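Local coordinates for protein HIT family hydrolase (Legionella pneumophila subsp. pneumophila, PDB 6D6J) that binds zinc and probably acts as a hydrolase of the histidine triad (HIT) family, through a nucleotidylated histidine intermediate, at residues Cys11-Ile16 / Val103-Leu108; Ile32-Asp37 / Leu46-Lys51. One frame throughout, in Å; residues are numbered along the deposited sequence. Where two conformers were deposited one is given.

Contact 1 of 2, residues Cys11-Ile16 / Val103-Leu108; sequences CLFCKI and VYHIHL. With ZN (zinc ion), chain G.
His105 ND1, Cys11 SG and Cys14 SG converge on one zinc ion, with ND1 2.1 Å from the metal; His53 supplies the fourth ligand, giving a Cys2His2 site with a CxxC pair. The imidazole meets the metal edge-on, and Cys14 SG lies in its plane 3.6 Å from ND1. With CG anti to the backbone N (chi1 -178°), His105 reaches across to the start of helix 12-17, where Cys11 is the N-cap: its SG also accepts from Cys14 N, so this sulfur serves both metal and helix end. The other ring nitrogen, His105 NE2, is hydrogen-bonded to Pro50 O.

Beside the metal, Phe13 packs between Val103, His105 and His107. Its CB rests 3.7 Å above the His105 ring, toward the rim. Val103 CG1 sits over the centre of the Phe13 ring, 3.6 Å from the centroid and 7° off the normal, a CH-pi contact. The CE2 corner of the phenyl group points into the face of His107, 3.5 Å from ND1, a T-shaped pair with planes at 88°. His107, the predicted nucleotidylated histidine, is held by a 2.7 Å hydrogen bond from His107 ND1 to His105 O, which lies close to the imidazole plane and sets its rotation.

Phe13 also packs on Leu47 and Ile49, bringing helix 12-17 against strand 44-50, while the 103-108 loop leads into strand 108-112.

Contact 2 of 2, residues Ile32-Asp37 / Leu46-Lys51; sequences ILAFRD and LLIIPK
Leu33 and Ile49 exchange two backbone hydrogen bonds, Ile49 N to Leu33 O at 2.8 Å and Leu33 N to Ile49 O at 3.0 Å, both nearly straight. Phe35 and Leu47 form the second such pair, with Leu47 N 2.8 Å from Phe35 O; the return bond, Phe35 N to Leu47 O, is a little more bent (156°) than the bonds of the Leu33-Ile49 pair. Between these pairs Ala34 faces Ile48 in a non-hydrogen-bonded pair, where Ala34 CA comes within 3.1 Å of Leu47 O in a CA-H...O contact.

This register, with strand axes at 161°, defines the antiparallel hairpin of strands 32-36 and 44-50 in the HIT-fold sheet. Strand 25-28 continues the sheet beyond 32-36, and strand 108-112 beyond 44-50.

On the face carrying Leu33, Phe35, Leu47 and Ile49, the Phe35 ring packs between Leu47 and Ile49. Its CG stands between the backbone N and carbonyl carbon (chi1 55°), which swings the ring over the neighbouring strand. Leu47 CB lies above one ring face, offset toward the rim, while Leu47 CD1 meets CE2. Ile49 comes to the ring edge instead, its CD1 3.7 Å from Phe35 CE1. Phe13 makes an edge-to-face pair with Phe35.

The opposite face carries Ile32, Ala34, Ile48 and Pro50. Ile32 CG2 meets Ile48 CG2 at 3.6 Å, and Ala34 CB lies against Ile48 CG1; helix 62-81 covers this face, with Leu78 on Ala34 and Ala75 on Ile48. At one end of the hairpin, the extended Lys51 chain runs along the Ile32 backbone, CE 4.0 Å from Ile32 O, its NZ bonded to Asp29 O and salt-bridged to Glu28.

In the fold
The centres of contacts 1 and 2 lie about 9 Å apart, and strand 44-50, one half of contact 2, lies against both segments of contact 1. The hydrogen bond from His105 to Pro50, 2.8 Å between His105 NE2 and Pro50 O, ties a zinc ligand to the end of the hairpin. Further along, Leu108 N is 2.9 Å from Ile48 O, consistent with the pairing of strand 108-112 alongside strand 44-50. Ile49 joins the two contacts by packing: at nearest atoms its side chain is about 4 Å from the side chains of His105 and His107 and about 7 Å from the zinc ion. Strand 44-50 thus lies beside both the zinc site and the probable active site.

Contact 1 of 2, residues Cys11-Ile16 / Val103-Leu108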
loop_
_atom_site.group_PDB
_atom_site.type_symbol
_atom_site.label_atom_id
_atom_site.label_comp_id
_atom_site.label_asym_id
_atom_site.label_seq_id
_atom_site.Cartn_x
_atom_site.Cartn_y
_atom_site.Cartn_z
ATOM N N CYS B 11 21.695 -7.070 -3.479
ATOM C CA CYS B 11 20.473 -6.330 -3.166
ATOM C C CYS B 11 20.743 -5.326 -2.045
ATOM O O CYS B 11 21.180 -5.705 -0.957
ATOM C CB CYS B 11 19.383 -7.311 -2.747
ATOM S SG CYS B 11 17.903 -6.484 -2.102
ATOM N N LEU B 12 20.451 -4.044 -2.300
ATOM C CA LEU B 12 20.719 -3.000 -1.313
ATOM C C LEU B 12 19.957 -3.242 -0.015
ATOM O O LEU B 12 20.493 -3.027 1.084
ATOM C CB LEU B 12 20.308 -1.649 -1.897
ATOM C CG LEU B 12 20.520 -0.428 -1.007
ATOM C CD1 LEU B 12 21.998 -0.208 -0.832
ATOM C CD2 LEU B 12 19.891 0.810 -1.625
ATOM N N PHE B 13 18.699 -3.678 -0.112
ATOM C CA PHE B 13 17.907 -3.836 1.099
ATOM C C PHE B 13 18.295 -5.078 1.881
ATOM O O PHE B 13 18.219 -5.057 3.116
ATOM C CB PHE B 13 16.415 -3.802 0.772
ATOM C CG PHE B 13 15.905 -2.423 0.384
ATOM C CD1 PHE B 13 16.737 -1.308 0.402
ATOM C CD2 PHE B 13 14.597 -2.256 -0.020
ATOM C CE1 PHE B 13 16.254 -0.045 0.048
ATOM C CE2 PHE B 13 14.112 -0.990 -0.388
ATOM C CZ PHE B 13 14.942 0.113 -0.355
ATOM N N CYS B 14 18.744 -6.146 1.201
ATOM C CA CYS B 14 19.326 -7.261 1.937
ATOM C C CYS B 14 20.576 -6.813 2.677
ATOM O O CYS B 14 20.797 -7.197 3.831
ATOM C CB CYS B 14 19.638 -8.421 0.991
ATOM S SG CYS B 14 18.181 -9.414 0.511
ATOM N N LYS B 15 21.402 -5.983 2.037
ATOM C CA LYS B 15 22.594 -5.484 2.718
ATOM C C LYS B 15 22.238 -4.672 3.953
ATOM O O LYS B 15 22.889 -4.813 5.002
ATOM C CB LYS B 15 23.460 -4.678 1.759
ATOM C CG LYS B 15 24.148 -5.537 0.702
ATOM C CD LYS B 15 24.953 -4.665 -0.252
ATOM C CE LYS B 15 25.526 -5.456 -1.420
ATOM N NZ LYS B 15 26.142 -4.558 -2.440
ATOM N N ILE B 16 21.211 -3.818 3.856
ATOM C CA ILE B 16 20.756 -3.072 5.024
ATOM C C ILE B 16 20.258 -4.028 6.098
ATOM O O ILE B 16 20.590 -3.886 7.279
ATOM C CB ILE B 16 19.684 -2.044 4.618
ATOM C CG1 ILE B 16 20.338 -0.922 3.789
ATOM C CG2 ILE B 16 18.975 -1.472 5.852
ATOM C CD1 ILE B 16 19.363 0.092 3.184
ATOM N N VAL B 103 14.514 -0.407 -6.379
ATOM C CA VAL B 103 15.187 -1.453 -5.623
ATOM C C VAL B 103 14.275 -2.665 -5.640
ATOM O O VAL B 103 13.108 -2.586 -5.220
ATOM C CB VAL B 103 15.491 -1.006 -4.182
ATOM C CG1 VAL B 103 16.112 -2.151 -3.392
ATOM C CG2 VAL B 103 16.429 0.186 -4.182
ATOM N N TYR B 104 14.809 -3.791 -6.114
ATOM C CA TYR B 104 14.018 -5.004 -6.340
ATOM C C TYR B 104 14.009 -5.916 -5.104
ATOM O O TYR B 104 14.390 -7.083 -5.119
ATOM C CB TYR B 104 14.413 -5.683 -7.660
ATOM C CG TYR B 104 13.802 -4.888 -8.784
ATOM C CD1 TYR B 104 14.437 -3.771 -9.311
ATOM C CD2 TYR B 104 12.513 -5.163 -9.214
ATOM C CE1 TYR B 104 13.814 -2.988 -10.283
ATOM C CE2 TYR B 104 11.898 -4.414 -10.171
ATOM C CZ TYR B 104 12.541 -3.331 -10.712
ATOM O OH TYR B 104 11.887 -2.589 -11.667
ATOM N N HIS B 105 13.518 -5.328 -4.007
ATOM C CA HIS B 105 13.210 -6.014 -2.753
ATOM C C HIS B 105 11.999 -5.263 -2.223
ATOM O O HIS B 105 12.058 -4.038 -2.087
ATOM C CB HIS B 105 14.408 -5.885 -1.808
ATOM C CG HIS B 105 14.252 -6.579 -0.483
ATOM N ND1 HIS B 105 15.224 -7.424 0.025
ATOM C CD2 HIS B 105 13.292 -6.492 0.472
ATOM C CE1 HIS B 105 14.855 -7.839 1.226
ATOM N NE2 HIS B 105 13.696 -7.276 1.528
ATOM N N ILE B 106 10.888 -5.967 -1.971
ATOM C CA ILE B 106 9.646 -5.259 -1.679
ATOM C C ILE B 106 9.814 -4.328 -0.483
ATOM O O ILE B 106 10.527 -4.619 0.489
ATOM C CB ILE B 106 8.426 -6.189 -1.541
ATOM C CG1 ILE B 106 8.609 -7.208 -0.424
ATOM C CG2 ILE B 106 8.138 -6.893 -2.840
ATOM C CD1 ILE B 106 7.346 -8.012 -0.161
ATOM N N HIS B 107 9.136 -3.186 -0.565
ATOM C CA HIS B 107 9.202 -2.179 0.482
ATOM C C HIS B 107 7.917 -1.376 0.461
ATOM O O HIS B 107 7.444 -0.958 -0.596
ATOM C CB HIS B 107 10.422 -1.256 0.328
ATOM C CG HIS B 107 10.616 -0.708 -1.055
ATOM N ND1 HIS B 107 11.093 -1.477 -2.096
ATOM C CD2 HIS B 107 10.479 0.546 -1.547
ATOM C CE1 HIS B 107 11.210 -0.729 -3.179
ATOM N NE2 HIS B 107 10.834 0.502 -2.877
ATOM N N LEU B 108 7.360 -1.160 1.635
ATOM C CA LEU B 108 6.211 -0.277 1.796
ATOM C C LEU B 108 6.717 1.102 2.212
ATOM O O LEU B 108 7.441 1.229 3.211
ATOM C CB LEU B 108 5.278 -0.842 2.865
ATOM C CG LEU B 108 3.994 -0.061 3.152
ATOM C CD1 LEU B 108 3.204 0.135 1.867
ATOM C CD2 LEU B 108 3.155 -0.853 4.147
HETATM ZN ZN ZN G . 16.902 -8.194 -0.945
#

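Contact 2 of 2, residues Ile32-Asp37 / Leu46-Lys51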
loop_
_atom_site.group_PDB
_atom_site.type_symbol
_atom_site.label_atom_id
_atom_site.label_comp_id
_atom_site.label_asym_id
_atom_site.label_seq_id
_atom_site.Cartn_x
_atom_site.Cartn_y
_atom_site.Cartn_z
ATOM N N ILE B 32 10.637 -8.538 9.984
ATOM C CA ILE B 32 10.369 -7.251 9.358
ATOM C C ILE B 32 11.375 -6.242 9.887
ATOM O O ILE B 32 11.755 -6.284 11.064
ATOM C CB ILE B 32 8.909 -6.811 9.645
ATOM C CG1 ILE B 32 7.936 -7.722 8.880
ATOM C CG2 ILE B 32 8.680 -5.319 9.334
ATOM C CD1 ILE B 32 6.500 -7.630 9.302
ATOM N N LEU B 33 11.814 -5.334 9.015
ATOM C CA LEU B 33 12.692 -4.238 9.391
ATOM C C LEU B 33 12.124 -2.944 8.824
ATOM O O LEU B 33 11.585 -2.935 7.711
ATOM C CB LEU B 33 14.086 -4.471 8.778
ATOM C CG LEU B 33 15.210 -3.525 9.182
ATOM C CD1 LEU B 33 15.633 -3.810 10.626
ATOM C CD2 LEU B 33 16.382 -3.659 8.246
ATOM N N ALA B 34 12.244 -1.851 9.571
ATOM C CA ALA B 34 11.832 -0.546 9.067
ATOM C C ALA B 34 12.955 0.449 9.284
ATOM O O ALA B 34 13.618 0.432 10.326
ATOM C CB ALA B 34 10.554 -0.032 9.725
ATOM N N PHE B 35 13.165 1.317 8.300
ATOM C CA PHE B 35 14.281 2.253 8.339
ATOM C C PHE B 35 13.933 3.483 7.512
ATOM O O PHE B 35 13.000 3.472 6.702
ATOM C CB PHE B 35 15.596 1.588 7.870
ATOM C CG PHE B 35 15.510 0.946 6.514
ATOM C CD1 PHE B 35 15.051 -0.357 6.377
ATOM C CD2 PHE B 35 15.913 1.635 5.377
ATOM C CE1 PHE B 35 14.977 -0.948 5.123
ATOM C CE2 PHE B 35 15.831 1.045 4.124
ATOM C CZ PHE B 35 15.366 -0.243 4.002
ATOM N N ARG B 36 14.695 4.557 7.710
ATOM C CA ARG B 36 14.436 5.773 6.945
ATOM C C ARG B 36 14.863 5.637 5.485
ATOM O O ARG B 36 15.935 5.108 5.179
ATOM C CB ARG B 36 15.211 6.945 7.536
ATOM C CG ARG B 36 14.731 7.405 8.904
ATOM C CD ARG B 36 15.470 8.659 9.304
ATOM N NE ARG B 36 14.967 9.256 10.529
ATOM C CZ ARG B 36 15.328 10.471 10.924
ATOM N NH1 ARG B 36 16.203 11.161 10.200
ATOM N NH2 ARG B 36 14.831 10.989 12.033
ATOM N N ASP B 37 14.048 6.175 4.577
ATOM C CA ASP B 37 14.492 6.362 3.196
ATOM C C ASP B 37 15.504 7.504 3.169
ATOM O O ASP B 37 15.236 8.582 3.702
ATOM C CB ASP B 37 13.273 6.706 2.328
ATOM C CG ASP B 37 13.544 6.649 0.833
ATOM O OD1 ASP B 37 14.603 7.096 0.362
ATOM O OD2 ASP B 37 12.643 6.191 0.105
ATOM N N LEU B 46 9.529 6.655 5.741
ATOM C CA LEU B 46 10.048 5.395 6.251
ATOM C C LEU B 46 9.762 4.285 5.248
ATOM O O LEU B 46 8.832 4.368 4.440
ATOM C CB LEU B 46 9.436 5.081 7.625
ATOM C CG LEU B 46 9.656 6.209 8.654
ATOM C CD1 LEU B 46 8.847 5.995 9.916
ATOM C CD2 LEU B 46 11.134 6.396 8.997
ATOM N N LEU B 47 10.571 3.234 5.326
ATOM C CA LEU B 47 10.435 2.044 4.494
ATOM C C LEU B 47 10.264 0.842 5.407
ATOM O O LEU B 47 11.014 0.690 6.378
ATOM C CB LEU B 47 11.705 1.839 3.657
ATOM C CG LEU B 47 12.025 3.007 2.723
ATOM C CD1 LEU B 47 13.386 2.848 2.068
ATOM C CD2 LEU B 47 10.941 3.166 1.678
ATOM N N ILE B 48 9.278 -0.005 5.117
ATOM C CA ILE B 48 9.035 -1.227 5.884
ATOM C C ILE B 48 9.252 -2.390 4.927
ATOM O O ILE B 48 8.613 -2.458 3.865
ATOM C CB ILE B 48 7.629 -1.266 6.522
ATOM C CG1 ILE B 48 7.326 -0.012 7.383
ATOM C CG2 ILE B 48 7.501 -2.514 7.403
ATOM C CD1 ILE B 48 6.829 1.213 6.644
ATOM N N ILE B 49 10.177 -3.279 5.280
ATOM C CA ILE B 49 10.584 -4.363 4.378
ATOM C C ILE B 49 10.492 -5.716 5.070
ATOM O O ILE B 49 10.670 -5.812 6.299
ATOM C CB ILE B 49 12.008 -4.167 3.808
ATOM C CG1 ILE B 49 13.110 -4.370 4.876
ATOM C CG2 ILE B 49 12.125 -2.824 3.123
ATOM C CD1 ILE B 49 14.492 -4.514 4.275
ATOM N N PRO B 50 10.271 -6.789 4.319
ATOM C CA PRO B 50 10.571 -8.120 4.861
ATOM C C PRO B 50 12.078 -8.326 4.928
ATOM O O PRO B 50 12.829 -7.813 4.092
ATOM C CB PRO B 50 9.947 -9.059 3.821
ATOM C CG PRO B 50 10.096 -8.324 2.513
ATOM C CD PRO B 50 9.991 -6.834 2.869
ATOM N N LYS B 51 12.528 -9.105 5.917
ATOM C CA LYS B 51 13.922 -9.544 5.897
ATOM C C LYS B 51 14.158 -10.572 4.787
ATOM O O LYS B 51 15.230 -10.603 4.180
ATOM C CB LYS B 51 14.310 -10.059 7.284
ATOM C CG LYS B 51 14.382 -8.959 8.336
ATOM C CD LYS B 51 14.711 -9.544 9.716
ATOM C CE LYS B 51 15.068 -8.466 10.694
ATOM N NZ LYS B 51 15.430 -9.058 12.013
#